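Local coordinates for TerD domain-containing protein (Streptomyces coelicolor A3, PDB 2QZ7), which is of unknown function but belongs to the CAPAB/TerDEXZ family and is a homologue of the tellurium-resistance protein TerD, at residues K24-L30 / G129-E134; R39-L44 / K120-V125. One frame throughout, in Å; residues are numbered along the deposited sequence.

Both contacts lie within the TerD domain, their centres about 22 Å apart. Contact 1 pairs two strands in the middle of a five-stranded antiparallel sheet, about 9 Å from the centre of the chain; contact 2, about 16 Å from it, joins two loops at one end of the fold. In sequence order, 24-30 comes first, then 39-44, 120-125 and 129-134, so both segments of contact 2 fall between those of contact 1. The two contacts meet where Leu30 CD2 packs on Leu44 CB at 4.1 Å. The loop contact thus adjoins the end of the strand pair, and contributes backbone oxygens to two sodium sites.

Contact 1. Residues K24-L30 / G129-E134; sequences KRVDVRL and GVVVAE
Two neighbouring strands of an antiparallel sheet are paired here, 26-30 against 129-134, at 167° between their directions and 4.8 Å between axes. The register places Asp27 against Ala133 and Arg29 against Val131 as hydrogen-bonded pairs, while Val28-Val132 and Leu30-Val130 are non-hydrogen-bonded. Four N-H...O=C bonds join the hydrogen-bonded pairs; that from Val131 N to Arg29 O measures 2.9 Å. Beyond the strand, Lys24 N donates to Glu134 OE2 at 3.0 Å, meeting the carboxylate from above its plane; the extended Glu134 chain carries the oxygen that far, and its OE1 is salt-bridged to Arg137.

The two faces differ in character. On one, Val28 CG1 touches Val130 CG2 at 3.6 Å, and Val26 CG2 reaches Val132 CG1 at 4.1 Å. On the other, Arg29 and Val131 run side by side, with Arg29 NH2 3.5 Å from Val131 CG1. With CG beside the backbone N, the arginine chain runs back toward Asp27, and a bend at chi3 (-74°) swings the guanidinium toward strand 129-134; Arg29 NE lies 3.3 Å from Asp27 OD1, a salt bridge of charges alone, with the oxygen well out of the guanidinium plane. A water at the guanidinium edge, in its plane, accepts from Arg29 NE at 2.8 Å and can donate to Val131 O on the partner strand.

Strand 91-95 flanks 26-31 and strand 137-142 flanks 129-134, making this an interior pair. The valine face packs on Val155 and Phe158 of strand 152-160 in the second sheet, whereas Phe89 lies against Arg29 and Val131.

Contact 2. Residues R39-L44 / K120-V125; sequences RPPHHL and KTFDDV. With NA (sodium ion), chain D; NA (sodium ion), chain E.
His42 CG stands anti to its carbonyl carbon (chi1 -72°), which directs the imidazole at 120-125, and the Lys120 chain, extended at first, bends at chi3 (-78°) to bring CE to the ring edge, in its plane; the two side chains cross at about a right angle. Val125 instead takes a face: its CG2 is 4.2 Å from the ring centroid and 8° off the normal, a CH-pi contact over the centre. The NE2 edge of His42 points at one face of the Arg39 guanidinium, toward its rim, with Arg39 CZ in the imidazole plane, so the two planes stand steeply to each other, while Arg39 NH2 approaches Lys120 CE to 3.4 Å. Arg39 NH2 and Lys120 NZ are 4.2 Å apart, a proximity that may lower the pKa of Lys120.

No hydrogen bond spans the segments. Within 120-125, Thr121 N donates to Asp124 OD2 at 2.7 Å in a nearly straight bond, closing the turn. That turn binds one sodium ion through Phe122 O at 2.1 Å and Val125 O at 2.4 Å, with Thr128 OG1 and a water as further ligands. Leu44 O binds a second sodium ion together with Asp45, Ser81 and Glu91.

The first loop joins strand 26-31 to 44-52, the second 104-113 to 129-134; each passes between the two sheets, and both pack on Ile113 of strand 104-113.

Contact 1. Residues K24-L30 / G129-E134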
# COMPACT_ATOMS: atom_id res chain seq x y z
N LYS A 24 16.85 2.12 -3.25
CA LYS A 24 17.27 0.83 -3.76
C LYS A 24 16.33 -0.19 -3.29
O LYS A 24 15.94 -1.07 -4.03
CB LYS A 24 18.68 0.49 -3.29
CG LYS A 24 19.77 1.25 -3.99
CD LYS A 24 21.10 0.89 -3.36
CE LYS A 24 22.26 1.35 -4.20
NZ LYS A 24 23.46 0.51 -3.91
N ARG A 25 16.00 -0.10 -2.01
CA ARG A 25 15.07 -1.01 -1.42
C ARG A 25 14.25 -0.23 -0.39
O ARG A 25 14.73 0.74 0.21
CB ARG A 25 15.78 -2.24 -0.84
CG ARG A 25 16.58 -2.04 0.44
CD ARG A 25 15.68 -2.23 1.67
NE ARG A 25 16.36 -2.97 2.75
CZ ARG A 25 16.29 -4.29 2.89
NH1 ARG A 25 15.57 -5.01 2.03
NH2 ARG A 25 16.95 -4.91 3.89
N VAL A 26 12.99 -0.60 -0.24
CA VAL A 26 12.08 0.15 0.58
C VAL A 26 11.13 -0.86 1.20
O VAL A 26 10.91 -1.93 0.64
CB VAL A 26 11.32 1.24 -0.26
CG1 VAL A 26 10.28 0.65 -1.14
CG2 VAL A 26 10.70 2.27 0.65
N ASP A 27 10.63 -0.55 2.39
CA ASP A 27 9.60 -1.40 2.99
C ASP A 27 8.46 -0.59 3.56
O ASP A 27 8.60 0.63 3.83
CB ASP A 27 10.17 -2.36 4.05
CG ASP A 27 10.49 -1.67 5.36
OD1 ASP A 27 9.95 -2.07 6.41
OD2 ASP A 27 11.30 -0.73 5.37
N VAL A 28 7.31 -1.26 3.67
CA VAL A 28 6.11 -0.68 4.17
C VAL A 28 5.63 -1.61 5.28
O VAL A 28 5.50 -2.82 5.08
CB VAL A 28 5.05 -0.58 3.05
CG1 VAL A 28 3.74 0.01 3.58
CG2 VAL A 28 5.59 0.26 1.88
N ARG A 29 5.42 -1.06 6.46
CA ARG A 29 4.91 -1.87 7.60
C ARG A 29 3.61 -1.27 8.06
O ARG A 29 3.46 -0.02 8.10
CB ARG A 29 5.92 -1.86 8.76
CG ARG A 29 7.19 -2.66 8.51
CD ARG A 29 8.26 -2.34 9.59
NE ARG A 29 8.82 -1.02 9.30
CZ ARG A 29 9.63 -0.33 10.10
NH1 ARG A 29 10.01 -0.83 11.26
NH2 ARG A 29 10.09 0.86 9.72
N LEU A 30 2.68 -2.14 8.45
CA LEU A 30 1.32 -1.74 8.80
C LEU A 30 0.89 -2.34 10.15
O LEU A 30 1.16 -3.52 10.41
CB LEU A 30 0.38 -2.22 7.68
CG LEU A 30 -1.14 -2.16 7.93
CD1 LEU A 30 -1.56 -0.70 8.06
CD2 LEU A 30 -1.83 -2.81 6.72
N GLY A 129 -1.81 2.34 11.59
CA GLY A 129 -0.57 3.06 11.31
C GLY A 129 0.27 2.42 10.22
O GLY A 129 0.29 1.19 10.07
N VAL A 130 0.99 3.24 9.48
CA VAL A 130 1.89 2.76 8.45
C VAL A 130 3.24 3.49 8.56
O VAL A 130 3.30 4.66 8.97
CB VAL A 130 1.22 2.90 7.03
CG1 VAL A 130 1.06 4.39 6.59
CG2 VAL A 130 1.95 2.08 5.97
N VAL A 131 4.32 2.79 8.24
CA VAL A 131 5.63 3.42 8.14
C VAL A 131 6.30 2.96 6.84
O VAL A 131 6.37 1.75 6.57
CB VAL A 131 6.55 3.07 9.37
CG1 VAL A 131 7.98 3.64 9.20
CG2 VAL A 131 5.93 3.56 10.69
N VAL A 132 6.77 3.94 6.05
CA VAL A 132 7.49 3.69 4.83
C VAL A 132 8.96 4.09 5.08
O VAL A 132 9.24 5.19 5.53
CB VAL A 132 6.87 4.54 3.68
CG1 VAL A 132 7.61 4.33 2.35
CG2 VAL A 132 5.40 4.18 3.54
N ALA A 133 9.89 3.19 4.78
CA ALA A 133 11.31 3.49 5.07
C ALA A 133 12.24 2.91 4.04
O ALA A 133 11.89 1.93 3.39
CB ALA A 133 11.69 2.96 6.43
N GLU A 134 13.43 3.51 3.92
CA GLU A 134 14.53 2.84 3.24
C GLU A 134 15.55 2.42 4.30
O GLU A 134 16.34 3.25 4.79
CB GLU A 134 15.20 3.73 2.17
CG GLU A 134 16.19 2.90 1.34
CD GLU A 134 17.14 3.67 0.41
OE1 GLU A 134 17.42 4.89 0.62
OE2 GLU A 134 17.67 2.99 -0.51
O HOH W 1 8.96 0.67 7.06

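Contact 2. Residues R39-L44 / K120-V125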
# COMPACT_ATOMS: atom_id res chain seq x y z
N ARG A 39 -17.59 -7.90 17.50
CA ARG A 39 -17.59 -7.66 16.05
C ARG A 39 -16.69 -8.60 15.16
O ARG A 39 -15.59 -9.03 15.59
CB ARG A 39 -17.14 -6.20 15.77
CG ARG A 39 -18.02 -5.04 16.30
CD ARG A 39 -17.33 -3.68 15.96
NE ARG A 39 -17.10 -3.49 14.51
CZ ARG A 39 -16.37 -2.53 13.94
NH1 ARG A 39 -15.74 -1.60 14.66
NH2 ARG A 39 -16.28 -2.49 12.61
N PRO A 40 -17.13 -8.86 13.89
CA PRO A 40 -16.29 -9.50 12.85
C PRO A 40 -14.88 -8.88 12.71
O PRO A 40 -14.71 -7.71 13.03
CB PRO A 40 -17.09 -9.26 11.56
CG PRO A 40 -18.54 -9.24 12.04
CD PRO A 40 -18.50 -8.57 13.40
N PRO A 41 -13.88 -9.68 12.27
CA PRO A 41 -12.47 -9.25 12.20
C PRO A 41 -12.23 -7.98 11.40
O PRO A 41 -12.99 -7.64 10.48
CB PRO A 41 -11.77 -10.43 11.50
CG PRO A 41 -12.89 -11.18 10.81
CD PRO A 41 -14.03 -11.06 11.77
N HIS A 42 -11.16 -7.29 11.77
CA HIS A 42 -10.65 -6.18 11.00
C HIS A 42 -9.53 -6.71 10.07
O HIS A 42 -8.45 -7.07 10.53
CB HIS A 42 -10.14 -5.07 11.95
CG HIS A 42 -11.23 -4.31 12.65
ND1 HIS A 42 -11.07 -3.78 13.91
CD2 HIS A 42 -12.49 -4.02 12.27
CE1 HIS A 42 -12.18 -3.17 14.27
NE2 HIS A 42 -13.07 -3.31 13.31
N HIS A 43 -9.82 -6.78 8.77
CA HIS A 43 -8.91 -7.32 7.79
C HIS A 43 -8.44 -6.16 6.90
O HIS A 43 -9.22 -5.60 6.12
CB HIS A 43 -9.55 -8.42 6.95
CG HIS A 43 -8.61 -9.05 5.96
ND1 HIS A 43 -8.94 -10.16 5.21
CD2 HIS A 43 -7.36 -8.69 5.56
CE1 HIS A 43 -7.93 -10.48 4.42
NE2 HIS A 43 -6.96 -9.59 4.61
N LEU A 44 -7.17 -5.80 7.09
CA LEU A 44 -6.47 -4.76 6.31
C LEU A 44 -5.36 -5.42 5.55
O LEU A 44 -4.75 -6.38 6.02
CB LEU A 44 -5.86 -3.65 7.16
CG LEU A 44 -6.80 -2.53 7.65
CD1 LEU A 44 -7.90 -3.05 8.65
CD2 LEU A 44 -6.00 -1.40 8.27
N LYS A 120 -16.69 -0.07 6.14
CA LYS A 120 -15.70 0.14 7.21
C LYS A 120 -14.54 1.04 6.77
O LYS A 120 -13.89 0.81 5.75
CB LYS A 120 -15.22 -1.22 7.72
CG LYS A 120 -14.35 -1.20 8.96
CD LYS A 120 -13.69 -2.56 9.20
CE LYS A 120 -14.70 -3.55 9.83
NZ LYS A 120 -14.08 -4.92 10.05
N THR A 121 -14.29 2.10 7.55
CA THR A 121 -13.28 3.10 7.20
C THR A 121 -12.12 3.06 8.21
O THR A 121 -12.17 2.33 9.20
CB THR A 121 -13.89 4.50 7.18
OG1 THR A 121 -14.22 4.88 8.51
CG2 THR A 121 -15.19 4.55 6.31
N PHE A 122 -11.08 3.85 7.95
CA PHE A 122 -9.91 3.95 8.82
C PHE A 122 -10.26 4.50 10.20
O PHE A 122 -9.57 4.17 11.20
CB PHE A 122 -8.79 4.79 8.16
CG PHE A 122 -8.09 4.07 7.05
CD1 PHE A 122 -7.07 3.16 7.33
CD2 PHE A 122 -8.45 4.29 5.71
CE1 PHE A 122 -6.43 2.47 6.28
CE2 PHE A 122 -7.84 3.62 4.68
CZ PHE A 122 -6.79 2.70 4.95
N ASP A 123 -11.31 5.31 10.25
CA ASP A 123 -11.85 5.87 11.51
C ASP A 123 -12.51 4.83 12.40
O ASP A 123 -12.53 5.00 13.61
CB ASP A 123 -12.84 7.01 11.24
CG ASP A 123 -13.00 7.93 12.43
OD1 ASP A 123 -11.95 8.41 12.93
OD2 ASP A 123 -14.14 8.15 12.89
N ASP A 124 -13.06 3.77 11.78
CA ASP A 124 -13.64 2.61 12.49
C ASP A 124 -12.61 1.64 13.12
O ASP A 124 -13.01 0.72 13.83
CB ASP A 124 -14.54 1.81 11.54
CG ASP A 124 -15.63 2.66 10.92
OD1 ASP A 124 -16.29 3.44 11.65
OD2 ASP A 124 -15.86 2.54 9.70
N VAL A 125 -11.32 1.83 12.84
CA VAL A 125 -10.30 0.85 13.24
C VAL A 125 -9.20 1.55 14.05
O VAL A 125 -8.57 2.50 13.56
CB VAL A 125 -9.64 0.11 12.00
CG1 VAL A 125 -8.71 -1.04 12.48
CG2 VAL A 125 -10.69 -0.42 11.02
NA NA D . -3.72 -8.48 5.61
NA NA E . -7.87 4.49 12.45
O HOH W 2 -3.86 -10.60 5.09
O HOH W 3 -7.46 6.40 11.46